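Local coordinates for protein cruciferin (Brassica napus, PDB 3KGL) that probably serves as a seed storage protein of the 11S globulin family, a nutrient reservoir that assembles into hexamers of two-chain subunits cut from one precursor, at residues A64-V69 against G152-T157; A35-C40 against L377-Q382; Q88-F93 against V261-L266. One frame throughout, in Å; residues are numbered along the deposited sequence.

Interaction 1: A64-V69 against G152-T157; sequences AKLSFV and GDTIAT
The carbonyl O of Ile155 is held from strand 65-69 by two donors: Ser67 N gives it a hydrogen bond of 2.8 Å with an N-H...O angle of 166°, and the CA-H of Leu66 adds a weaker contact. The reciprocal bond, Ile155 N to Ser67 O, completes Ser67-Ile155 as a hydrogen-bonded pair of the antiparallel ladder, and Lys65-Thr157 is another. Val69 O receives Gly152 N at 2.9 Å, where a side chain on Gly152 would be pressed against the carbonyl O of the residue before it. Leu66, Phe68, Thr154 and Ala156 share one face. There Leu66 CD2 meets Thr154 CG2 at 3.4 Å. CG of Phe68 is anti to the backbone N (chi1 -176°), and the ring beyond it leans over to segment 152-157; Thr154 OG1 lies at its edge, 3.6 Å from CD1, while CZ reaches Gly152 CA at 3.7 Å. The ring also packs on Ile398 and Phe400 of the C-terminal cupin, so an alanine in place of Phe68 would probably open a gap between the two cupins and leave Thr154 and Gly152 less well covered. On the other face Lys65 CB touches Thr157 CG2 at 3.5 Å, beta-branched Ile155 and small Ser67 sit side by side, and Ser67 OG is satisfied by Ser177. The buried carboxylate of Asp153 is bonded to Arg150 N and Asn290 ND2. Two neighbouring strands with one face inward to Gln163 of the opposing sheet and the other on a second domain are characteristic of the jelly-roll barrel of a bicupin.

Interaction 2: A35-C40 against L377-Q382; sequences APQLRC and LLSIPQ
Ser379 supplies the one clear hydrogen bond between the strand and the helix, its OG donating to Gln37 O at 2.9 Å. The donor stands above the carbonyl plane, 45° out of it, and OG reaches the helix because it is anti to the backbone N of Ser379 (chi1 164°). Ser41, next along the helix, bonds the same hydroxyl, so this small buried group has two partners. Apolar contacts do the rest. The methylenes of Gln37 lie against the serine, with CG 3.4 Å from Ser379 CB, and the extended side chain runs on toward the strand. Leu38 turns CD2 to Ser379 CB at 4.1 Å and to Leu377 CD2 at 4.5 Å, and both leucines also pack on Val347. Cys40 SG meets the Pro381 ring at CB, 3.6 Å away. Outside the contact, the disulfide of Cys40 with Cys7 ties the helix to the N-terminal segment, which also reaches the strand through a backbone bond between Leu377 and Leu15. Leu188 of a second subunit packs on Pro381. The chemistry implies that the N-terminal cupin's helix meets strand 377-380 of the C-terminal cupin through one buried hydroxyl bond and apolar packing, with no charged pair across the contact.

Interaction 3: Q88-F93 against V261-L266; sequences QDSSVF and VIRPPL
Arg263 lays the aliphatic root of its side chain against Ser90, so that carbon rather than charge makes the contact. Its CG is 3.4 Å from Ser90 CB, and its CB is 3.4 Å from Ser90 OG. The chain bends at chi2 (-64°) and again at chi3 (-78°), and NE lies 3.8 Å from Ser90 CB. Pro264 adds its CD, 3.8 Å from Ser90 OG. A serine suits this place because its short side chain admits both the methylenes and the proline ring. Asp89 faces the backbone of Val261 and Ile262, but no hydrogen bond forms there, and the close approach of its carboxylate to Val261 O is doubtful at this resolution. Nor does Arg263 answer that carboxylate: its NE stays 5.7 Å from Asp89 OD2. In the next shell His143 NE2 is hydrogen-bonded to Asp89 OD1, and strand 141-150 pairs with Asp89 through the backbone of Asp141. The same strand bears Val146, which with His143 packs against Val261. Pro422 of a third subunit packs on Val261, and Glu424 of that subunit lies close to Asp89 OD1, where the two like charges would probably be eased by the histidine. With no hydrogen bond or salt bridge of its own, the contact implies a loop laid by van der Waals packing on a strand end, held mainly by its neighbours.

Overall arrangement
Interaction 1 is the core contact of the three, about 6 Å from the centre of the chain to its own centre, a ladder of backbone bonds with buried side chains on both faces. Interaction 2, also buried, joins the two cupins directly, whereas interaction 1 pairs two strands within one; it trades the ladder for one hydroxyl and apolar packing, near a subunit boundary. Interaction 3 lies at the periphery, its centre about 31 Å out, where both segments run toward untraced chain and specific polar bonds across it are absent. Interactions 2 and 3 lie on opposite sides of the chain's centre. Strand 87-89 of interaction 3 and the strands of interaction 1 belong to different sheets of the N-terminal cupin, while 261-266 is loop.

Interaction 1: A64-V69 against G152-T157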
loop_
_atom_site.group_PDB
_atom_site.type_symbol
_atom_site.label_atom_id
_atom_site.label_comp_id
_atom_site.label_asym_id
_atom_site.label_seq_id
_atom_site.Cartn_x
_atom_site.Cartn_y
_atom_site.Cartn_z
ATOM N N ALA A 64 10.603 -7.559 2.039
ATOM C CA ALA A 64 10.393 -8.919 2.503
ATOM C C ALA A 64 11.237 -9.907 1.686
ATOM O O ALA A 64 11.576 -9.664 0.537
ATOM C CB ALA A 64 8.935 -9.268 2.406
ATOM N N LYS A 65 11.576 -11.027 2.298
ATOM C CA LYS A 65 12.434 -12.006 1.670
ATOM C C LYS A 65 11.849 -13.354 2.008
ATOM O O LYS A 65 11.556 -13.642 3.166
ATOM C CB LYS A 65 13.852 -11.899 2.245
ATOM C CG LYS A 65 14.960 -12.379 1.318
ATOM C CD LYS A 65 16.360 -12.139 1.904
ATOM C CE LYS A 65 16.928 -13.390 2.575
ATOM N NZ LYS A 65 18.378 -13.647 2.239
ATOM N N LEU A 66 11.647 -14.175 0.995
ATOM C CA LEU A 66 11.205 -15.540 1.223
ATOM C C LEU A 66 12.197 -16.438 0.501
ATOM O O LEU A 66 12.327 -16.376 -0.719
ATOM C CB LEU A 66 9.783 -15.744 0.698
ATOM C CG LEU A 66 8.812 -16.557 1.557
ATOM C CD1 LEU A 66 7.547 -16.897 0.774
ATOM C CD2 LEU A 66 9.465 -17.819 2.080
ATOM N N SER A 67 12.929 -17.242 1.260
ATOM C CA SER A 67 14.014 -18.033 0.691
ATOM C C SER A 67 13.609 -19.497 0.621
ATOM O O SER A 67 12.798 -19.953 1.426
ATOM C CB SER A 67 15.298 -17.883 1.526
ATOM O OG SER A 67 15.712 -16.527 1.678
ATOM N N PHE A 68 14.172 -20.221 -0.347
ATOM C CA PHE A 68 14.003 -21.673 -0.464
ATOM C C PHE A 68 15.372 -22.307 -0.692
ATOM O O PHE A 68 16.201 -21.758 -1.415
ATOM C CB PHE A 68 13.065 -22.003 -1.617
ATOM C CG PHE A 68 12.754 -23.467 -1.759
ATOM C CD1 PHE A 68 11.732 -24.047 -1.031
ATOM C CD2 PHE A 68 13.466 -24.258 -2.651
ATOM C CE1 PHE A 68 11.439 -25.393 -1.181
ATOM C CE2 PHE A 68 13.185 -25.598 -2.799
ATOM C CZ PHE A 68 12.169 -26.167 -2.063
ATOM N N VAL A 69 15.624 -23.442 -0.047
ATOM C CA VAL A 69 16.881 -24.154 -0.242
ATOM C C VAL A 69 16.611 -25.236 -1.270
ATOM O O VAL A 69 15.817 -26.141 -1.026
ATOM C CB VAL A 69 17.402 -24.780 1.066
ATOM C CG1 VAL A 69 17.906 -23.708 2.021
ATOM C CG2 VAL A 69 16.308 -25.555 1.720
ATOM N N GLY A 152 14.522 -28.013 0.837
ATOM C CA GLY A 152 13.093 -27.924 1.052
ATOM C C GLY A 152 12.697 -26.934 2.133
ATOM O O GLY A 152 11.530 -26.541 2.233
ATOM N N ASP A 153 13.657 -26.534 2.957
ATOM C CA ASP A 153 13.376 -25.534 3.973
ATOM C C ASP A 153 12.925 -24.248 3.288
ATOM O O ASP A 153 13.489 -23.835 2.281
ATOM C CB ASP A 153 14.604 -25.252 4.851
ATOM C CG ASP A 153 14.887 -26.354 5.862
ATOM O OD1 ASP A 153 13.944 -27.075 6.263
ATOM O OD2 ASP A 153 16.066 -26.486 6.265
ATOM N N THR A 154 11.900 -23.619 3.843
ATOM C CA THR A 154 11.436 -22.342 3.348
ATOM C C THR A 154 11.566 -21.300 4.458
ATOM O O THR A 154 10.918 -21.405 5.494
ATOM C CB THR A 154 9.996 -22.456 2.859
ATOM O OG1 THR A 154 9.870 -23.644 2.065
ATOM C CG2 THR A 154 9.610 -21.234 2.018
ATOM N N ILE A 155 12.421 -20.306 4.231
ATOM C CA ILE A 155 12.754 -19.292 5.233
ATOM C C ILE A 155 12.073 -17.948 4.980
ATOM O O ILE A 155 11.975 -17.511 3.835
ATOM C CB ILE A 155 14.276 -19.038 5.272
ATOM C CG1 ILE A 155 14.996 -20.144 6.050
ATOM C CG2 ILE A 155 14.576 -17.660 5.849
ATOM C CD1 ILE A 155 15.558 -21.224 5.172
ATOM N N ALA A 156 11.619 -17.285 6.048
ATOM C CA ALA A 156 11.041 -15.940 5.934
ATOM C C ALA A 156 11.851 -14.868 6.665
ATOM O O ALA A 156 12.405 -15.102 7.746
ATOM C CB ALA A 156 9.613 -15.924 6.402
ATOM N N THR A 157 11.906 -13.688 6.056
ATOM C CA THR A 157 12.715 -12.600 6.568
ATOM C C THR A 157 12.015 -11.255 6.465
ATOM O O THR A 157 11.625 -10.831 5.387
ATOM C CB THR A 157 14.076 -12.551 5.859
ATOM O OG1 THR A 157 15.054 -13.183 6.689
ATOM C CG2 THR A 157 14.506 -11.114 5.595
#

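Interaction 2: A35-C40 against L377-Q382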
loop_
_atom_site.group_PDB
_atom_site.type_symbol
_atom_site.label_atom_id
_atom_site.label_comp_id
_atom_site.label_asym_id
_atom_site.label_seq_id
_atom_site.Cartn_x
_atom_site.Cartn_y
_atom_site.Cartn_z
ATOM N N ALA A 35 13.035 -6.394 -16.434
ATOM C CA ALA A 35 12.353 -7.159 -17.453
ATOM C C ALA A 35 10.860 -6.851 -17.337
ATOM O O ALA A 35 10.302 -6.890 -16.238
ATOM C CB ALA A 35 12.613 -8.649 -17.259
ATOM N N PRO A 36 10.207 -6.527 -18.464
ATOM C CA PRO A 36 8.768 -6.247 -18.410
ATOM C C PRO A 36 8.030 -7.310 -17.617
ATOM O O PRO A 36 7.279 -6.985 -16.719
ATOM C CB PRO A 36 8.367 -6.283 -19.871
ATOM C CG PRO A 36 9.597 -5.756 -20.567
ATOM C CD PRO A 36 10.750 -6.355 -19.822
ATOM N N GLN A 37 8.272 -8.569 -17.934
ATOM C CA GLN A 37 7.651 -9.697 -17.239
ATOM C C GLN A 37 7.863 -9.729 -15.718
ATOM O O GLN A 37 6.951 -10.103 -14.969
ATOM C CB GLN A 37 8.144 -10.991 -17.883
ATOM C CG GLN A 37 8.222 -12.192 -16.988
ATOM C CD GLN A 37 8.766 -13.397 -17.737
ATOM O OE1 GLN A 37 8.845 -14.500 -17.191
ATOM N NE2 GLN A 37 9.146 -13.188 -19.002
ATOM N N LEU A 38 9.055 -9.353 -15.257
ATOM C CA LEU A 38 9.327 -9.332 -13.817
ATOM C C LEU A 38 8.798 -8.070 -13.147
ATOM O O LEU A 38 8.367 -8.113 -11.996
ATOM C CB LEU A 38 10.817 -9.516 -13.511
ATOM C CG LEU A 38 11.258 -10.959 -13.266
ATOM C CD1 LEU A 38 12.601 -10.989 -12.572
ATOM C CD2 LEU A 38 10.228 -11.681 -12.427
ATOM N N ARG A 39 8.836 -6.957 -13.875
ATOM C CA ARG A 39 8.358 -5.669 -13.375
ATOM C C ARG A 39 6.867 -5.710 -13.034
ATOM O O ARG A 39 6.448 -5.208 -11.992
ATOM C CB ARG A 39 8.676 -4.559 -14.382
ATOM C CG ARG A 39 8.103 -3.186 -14.072
ATOM C CD ARG A 39 8.902 -2.090 -14.787
ATOM N NE ARG A 39 8.879 -2.255 -16.239
ATOM C CZ ARG A 39 9.823 -1.812 -17.068
ATOM N NH1 ARG A 39 10.890 -1.173 -16.595
ATOM N NH2 ARG A 39 9.700 -2.023 -18.377
ATOM N N CYS A 40 6.076 -6.326 -13.902
ATOM C CA CYS A 40 4.662 -6.561 -13.638
ATOM C C CYS A 40 4.430 -7.255 -12.296
ATOM O O CYS A 40 3.690 -6.753 -11.454
ATOM C CB CYS A 40 4.033 -7.382 -14.775
ATOM S SG CYS A 40 2.309 -7.963 -14.517
ATOM N N LEU A 377 13.068 -19.490 -14.372
ATOM C CA LEU A 377 12.041 -18.809 -13.594
ATOM C C LEU A 377 11.010 -18.266 -14.557
ATOM O O LEU A 377 11.362 -17.696 -15.594
ATOM C CB LEU A 377 12.679 -17.652 -12.837
ATOM C CG LEU A 377 11.835 -16.787 -11.909
ATOM C CD1 LEU A 377 11.652 -17.503 -10.591
ATOM C CD2 LEU A 377 12.516 -15.441 -11.692
ATOM N N LEU A 378 9.737 -18.464 -14.225
ATOM C CA LEU A 378 8.629 -18.014 -15.069
ATOM C C LEU A 378 7.691 -17.183 -14.236
ATOM O O LEU A 378 7.248 -17.620 -13.177
ATOM C CB LEU A 378 7.862 -19.198 -15.641
ATOM C CG LEU A 378 6.732 -18.904 -16.622
ATOM C CD1 LEU A 378 7.272 -18.349 -17.933
ATOM C CD2 LEU A 378 5.939 -20.171 -16.863
ATOM N N SER A 379 7.399 -15.979 -14.712
ATOM C CA SER A 379 6.546 -15.046 -13.992
ATOM C C SER A 379 5.063 -15.197 -14.417
ATOM O O SER A 379 4.745 -15.296 -15.597
ATOM C CB SER A 379 7.085 -13.621 -14.175
ATOM O OG SER A 379 6.134 -12.632 -13.822
ATOM N N ILE A 380 4.159 -15.249 -13.446
ATOM C CA ILE A 380 2.745 -15.478 -13.722
ATOM C C ILE A 380 1.871 -14.478 -12.946
ATOM O O ILE A 380 1.538 -14.712 -11.782
ATOM C CB ILE A 380 2.360 -16.914 -13.325
ATOM C CG1 ILE A 380 3.341 -17.909 -13.940
ATOM C CG2 ILE A 380 0.919 -17.230 -13.707
ATOM C CD1 ILE A 380 3.070 -19.348 -13.560
ATOM N N PRO A 381 1.497 -13.356 -13.588
ATOM C CA PRO A 381 0.776 -12.289 -12.889
ATOM C C PRO A 381 -0.658 -12.688 -12.561
ATOM O O PRO A 381 -1.233 -13.495 -13.298
ATOM C CB PRO A 381 0.777 -11.136 -13.904
ATOM C CG PRO A 381 1.755 -11.536 -14.972
ATOM C CD PRO A 381 1.749 -13.013 -14.992
ATOM N N GLN A 382 -1.202 -12.128 -11.474
ATOM C CA GLN A 382 -2.594 -12.306 -11.066
ATOM C C GLN A 382 -3.617 -12.355 -12.203
ATOM O O GLN A 382 -3.836 -11.357 -12.885
ATOM C CB GLN A 382 -2.984 -11.170 -10.126
ATOM C CG GLN A 382 -4.483 -10.946 -10.012
ATOM C CD GLN A 382 -4.828 -9.780 -9.114
ATOM O OE1 GLN A 382 -4.208 -8.713 -9.182
ATOM N NE2 GLN A 382 -5.826 -9.976 -8.263
#

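Interaction 3: Q88-F93 against V261-L266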
loop_
_atom_site.group_PDB
_atom_site.type_symbol
_atom_site.label_atom_id
_atom_site.label_comp_id
_atom_site.label_asym_id
_atom_site.label_seq_id
_atom_site.Cartn_x
_atom_site.Cartn_y
_atom_site.Cartn_z
ATOM N N GLN A 88 25.110 -21.059 22.442
ATOM C CA GLN A 88 26.349 -20.830 23.183
ATOM C C GLN A 88 27.492 -21.642 22.552
ATOM O O GLN A 88 27.291 -22.780 22.121
ATOM C CB GLN A 88 26.144 -21.192 24.665
ATOM C CG GLN A 88 27.382 -21.105 25.551
ATOM C CD GLN A 88 28.028 -22.466 25.807
ATOM O OE1 GLN A 88 28.999 -22.575 26.560
ATOM N NE2 GLN A 88 27.485 -23.509 25.185
ATOM N N ASP A 89 28.685 -21.050 22.490
ATOM C CA ASP A 89 29.831 -21.667 21.810
ATOM C C ASP A 89 31.017 -22.008 22.711
ATOM O O ASP A 89 31.653 -21.117 23.273
ATOM C CB ASP A 89 30.331 -20.756 20.691
ATOM C CG ASP A 89 29.804 -21.158 19.343
ATOM O OD1 ASP A 89 29.945 -20.365 18.383
ATOM O OD2 ASP A 89 29.252 -22.274 19.247
ATOM N N SER A 90 31.330 -23.296 22.824
ATOM C CA SER A 90 32.525 -23.712 23.543
ATOM C C SER A 90 33.733 -22.957 23.000
ATOM O O SER A 90 33.891 -22.812 21.786
ATOM C CB SER A 90 32.760 -25.222 23.406
ATOM O OG SER A 90 31.790 -25.976 24.116
ATOM N N SER A 91 34.568 -22.455 23.903
ATOM C CA SER A 91 35.868 -21.929 23.520
ATOM C C SER A 91 36.854 -23.091 23.520
ATOM O O SER A 91 36.972 -23.818 24.508
ATOM C CB SER A 91 36.321 -20.814 24.469
ATOM O OG SER A 91 36.359 -21.248 25.819
ATOM N N VAL A 92 37.545 -23.275 22.402
ATOM C CA VAL A 92 38.438 -24.415 22.222
ATOM C C VAL A 92 39.434 -24.611 23.382
ATOM O O VAL A 92 39.196 -25.443 24.257
ATOM C CB VAL A 92 39.154 -24.341 20.850
ATOM C CG1 VAL A 92 38.148 -24.595 19.720
ATOM C CG2 VAL A 92 39.826 -22.988 20.669
ATOM N N PHE A 93 40.535 -23.858 23.390
ATOM C CA PHE A 93 41.480 -23.882 24.512
ATOM C C PHE A 93 41.335 -22.569 25.282
ATOM O O PHE A 93 41.613 -21.493 24.745
ATOM C CB PHE A 93 42.921 -24.089 24.016
ATOM C CG PHE A 93 43.838 -24.767 25.021
ATOM C CD1 PHE A 93 45.074 -24.216 25.338
ATOM C CD2 PHE A 93 43.469 -25.956 25.638
ATOM C CE1 PHE A 93 45.923 -24.837 26.252
ATOM C CE2 PHE A 93 44.314 -26.581 26.556
ATOM C CZ PHE A 93 45.541 -26.019 26.862
ATOM N N VAL A 261 30.407 -23.251 15.588
ATOM C CA VAL A 261 29.332 -22.278 15.835
ATOM C C VAL A 261 28.157 -22.831 16.662
ATOM O O VAL A 261 27.328 -22.068 17.167
ATOM C CB VAL A 261 28.788 -21.706 14.505
ATOM C CG1 VAL A 261 27.541 -20.886 14.746
ATOM C CG2 VAL A 261 29.850 -20.874 13.812
ATOM N N ILE A 262 28.079 -24.158 16.764
ATOM C CA ILE A 262 27.237 -24.836 17.753
ATOM C C ILE A 262 28.031 -26.016 18.294
ATOM O O ILE A 262 28.348 -26.938 17.543
ATOM C CB ILE A 262 25.952 -25.424 17.150
ATOM C CG1 ILE A 262 25.383 -24.530 16.040
ATOM C CG2 ILE A 262 24.949 -25.712 18.264
ATOM C CD1 ILE A 262 24.364 -25.237 15.151
ATOM N N ARG A 263 28.355 -26.010 19.582
ATOM C CA ARG A 263 29.233 -27.056 20.101
ATOM C C ARG A 263 28.482 -28.296 20.627
ATOM O O ARG A 263 28.410 -29.311 19.926
ATOM C CB ARG A 263 30.233 -26.474 21.099
ATOM C CG ARG A 263 31.022 -25.314 20.524
ATOM C CD ARG A 263 31.894 -25.754 19.358
ATOM N NE ARG A 263 33.104 -26.433 19.812
ATOM C CZ ARG A 263 33.301 -27.744 19.735
ATOM N NH1 ARG A 263 32.364 -28.520 19.208
ATOM N NH2 ARG A 263 34.435 -28.279 20.179
ATOM N N PRO A 264 27.948 -28.241 21.859
ATOM C CA PRO A 264 26.994 -29.307 22.173
ATOM C C PRO A 264 25.589 -28.737 22.361
ATOM O O PRO A 264 25.397 -27.891 23.235
ATOM C CB PRO A 264 27.510 -29.847 23.519
ATOM C CG PRO A 264 28.693 -28.935 23.916
ATOM C CD PRO A 264 28.526 -27.695 23.095
ATOM N N PRO A 265 24.623 -29.170 21.530
ATOM C CA PRO A 265 23.211 -28.807 21.722
ATOM C C PRO A 265 22.527 -29.718 22.748
ATOM O O PRO A 265 22.523 -30.942 22.591
ATOM C CB PRO A 265 22.596 -29.012 20.329
ATOM C CG PRO A 265 23.767 -29.196 19.385
ATOM C CD PRO A 265 24.852 -29.796 20.219
ATOM N N LEU A 266 21.951 -29.118 23.788
ATOM C CA LEU A 266 21.382 -29.878 24.898
ATOM C C LEU A 266 19.858 -29.922 24.823
ATOM O O LEU A 266 19.179 -28.974 25.224
ATOM C CB LEU A 266 21.822 -29.271 26.235
ATOM C CG LEU A 266 23.088 -28.408 26.223
ATOM C CD1 LEU A 266 22.741 -26.952 25.904
ATOM C CD2 LEU A 266 23.836 -28.507 27.550
#